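Local coordinates for protein dihydrocoumarin hydrolase, AncDHCH1 (Pseudomonas sp., PDB 6C2C) that probably hydrolyses the lactone dihydrocoumarin at a two-zinc centre, apparently as a reconstructed ancestor of methyl-parathion hydrolase in the metallo-beta-lactamase superfamily, at residues T30-G35 with A100-A105. Numbering follows the deposited sequence.
Sequences TALSDG and ANLKAA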
loop_
_atom_site.group_PDB
_atom_site.type_symbol
_atom_site.label_atom_id
_atom_site.label_comp_id
_atom_site.label_asym_id
_atom_site.label_seq_id
_atom_site.Cartn_x
_atom_site.Cartn_y
_atom_site.Cartn_z
ATOM N N THR A 30 -3.383 -12.575 1.370
ATOM C CA THR A 30 -4.420 -12.098 0.441
ATOM C C THR A 30 -4.091 -10.642 0.114
ATOM O O THR A 30 -4.248 -9.765 0.971
ATOM C CB THR A 30 -5.845 -12.232 1.005
ATOM O OG1 THR A 30 -6.076 -13.543 1.552
ATOM C CG2 THR A 30 -6.889 -11.912 -0.095
ATOM N N ALA A 31 -3.631 -10.364 -1.115
ATOM C CA ALA A 31 -3.573 -8.979 -1.583
ATOM C C ALA A 31 -4.990 -8.451 -1.717
ATOM O O ALA A 31 -5.868 -9.135 -2.265
ATOM C CB ALA A 31 -2.861 -8.910 -2.949
ATOM N N LEU A 32 -5.234 -7.255 -1.197
ATOM C CA LEU A 32 -6.528 -6.624 -1.261
ATOM C C LEU A 32 -6.418 -5.325 -2.037
ATOM O O LEU A 32 -5.571 -4.479 -1.737
ATOM C CB LEU A 32 -7.058 -6.371 0.152
ATOM C CG LEU A 32 -7.315 -7.617 1.023
ATOM C CD1 LEU A 32 -7.614 -7.180 2.448
ATOM C CD2 LEU A 32 -8.524 -8.380 0.488
ATOM N N SER A 33 -7.295 -5.136 -3.003
ATOM C CA SER A 33 -7.302 -3.882 -3.737
ATOM C C SER A 33 -8.241 -2.873 -3.078
ATOM O O SER A 33 -9.393 -3.208 -2.739
ATOM C CB SER A 33 -7.777 -4.155 -5.158
ATOM O OG SER A 33 -7.929 -2.937 -5.882
ATOM N N ASP A 34 -7.772 -1.638 -2.914
ATOM C CA ASP A 34 -8.675 -0.602 -2.506
ATOM C C ASP A 34 -9.312 0.123 -3.686
ATOM O O ASP A 34 -10.093 1.064 -3.450
ATOM C CB ASP A 34 -7.946 0.432 -1.621
ATOM C CG ASP A 34 -8.918 1.331 -0.864
ATOM O OD1 ASP A 34 -9.850 0.787 -0.208
ATOM O OD2 ASP A 34 -8.721 2.561 -0.888
ATOM N N GLY A 35 -8.992 -0.293 -4.894
ATOM C CA GLY A 35 -9.348 0.458 -6.090
ATOM C C GLY A 35 -8.091 0.998 -6.744
ATOM O O GLY A 35 -6.954 0.695 -6.350
ATOM N N ALA A 100 -15.166 -4.139 0.737
ATOM C CA ALA A 100 -15.902 -5.102 -0.093
ATOM C C ALA A 100 -14.996 -6.250 -0.541
ATOM O O ALA A 100 -15.420 -7.426 -0.624
ATOM C CB ALA A 100 -16.465 -4.360 -1.317
ATOM N N ASN A 101 -13.718 -5.950 -0.809
ATOM C CA ASN A 101 -12.819 -6.995 -1.297
ATOM C C ASN A 101 -12.371 -7.927 -0.181
ATOM O O ASN A 101 -12.199 -9.117 -0.416
ATOM C CB ASN A 101 -11.635 -6.295 -2.020
ATOM C CG ASN A 101 -12.084 -5.788 -3.360
ATOM O OD1 ASN A 101 -12.982 -6.439 -3.951
ATOM N ND2 ASN A 101 -11.567 -4.661 -3.855
ATOM N N LEU A 102 -12.252 -7.409 1.051
ATOM C CA LEU A 102 -12.011 -8.252 2.217
ATOM C C LEU A 102 -13.151 -9.249 2.382
ATOM O O LEU A 102 -12.928 -10.429 2.641
ATOM C CB LEU A 102 -11.898 -7.382 3.475
ATOM C CG LEU A 102 -11.623 -8.129 4.782
ATOM C CD1 LEU A 102 -10.247 -8.858 4.715
ATOM C CD2 LEU A 102 -11.710 -7.190 5.977
ATOM N N LYS A 103 -14.387 -8.765 2.256
ATOM C CA LYS A 103 -15.546 -9.648 2.357
ATOM C C LYS A 103 -15.535 -10.687 1.248
ATOM O O LYS A 103 -15.782 -11.872 1.495
ATOM C CB LYS A 103 -16.822 -8.826 2.266
ATOM C CG LYS A 103 -18.158 -9.616 2.378
ATOM C CD LYS A 103 -19.363 -8.648 2.097
ATOM C CE LYS A 103 -20.746 -9.345 2.191
ATOM N NZ LYS A 103 -20.965 -9.620 3.602
ATOM N N ALA A 104 -15.241 -10.252 0.025
ATOM C CA ALA A 104 -15.182 -11.234 -1.067
ATOM C C ALA A 104 -14.087 -12.268 -0.833
ATOM O O ALA A 104 -14.229 -13.441 -1.231
ATOM C CB ALA A 104 -14.994 -10.510 -2.394
ATOM N N ALA A 105 -13.004 -11.865 -0.149
ATOM C CA ALA A 105 -11.895 -12.753 0.164
ATOM C C ALA A 105 -12.206 -13.693 1.314
ATOM O O ALA A 105 -11.372 -14.545 1.664
ATOM C CB ALA A 105 -10.656 -11.901 0.495
#
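Helix 98-104 packs on one face of the mixed beta-sheet of a metallo-beta-lactamase fold, where Thr30, Leu32 and Ser33 of strand 27-39 meet Asn101, Leu102 and Ala105. The segment axes run roughly antiparallel, at 149°, and approach to 8.0 Å. Just past the helix end, small groups suit the close fit: the methyl CB of Ala105 meets Thr30 CG2 at 3.8 Å and also touches Leu32 CD2. Thr30 CG2 lies anti to its backbone N, which turns that methyl to Ala105, while OG1 is taken up by Arg21, a residue that also binds the carbonyl O of Ala105. Leucine, with two branches, fills the middle: the side chains of Leu32 and Leu102 cross obliquely, CD1 of Leu32 meeting CD1 of Leu102 at 3.9 Å, and Leu32 CD2 lies against the backbone of Asn101 and Leu102. The polar link is Asn101 ND2 to Ser33 O, 2.8 Å and nearly straight (169°). Ser33 O lies in Asn101's amide plane, although the N-H comes in tilted from the carbonyl plane, and a weak bond from Gly18 N to OD1 helps fix that amide. Apolar packing and one side-chain-to-backbone bond thus join an outer helix to a sheet, the layering of the alpha-beta/beta-alpha sandwich of metallo-beta-lactamases.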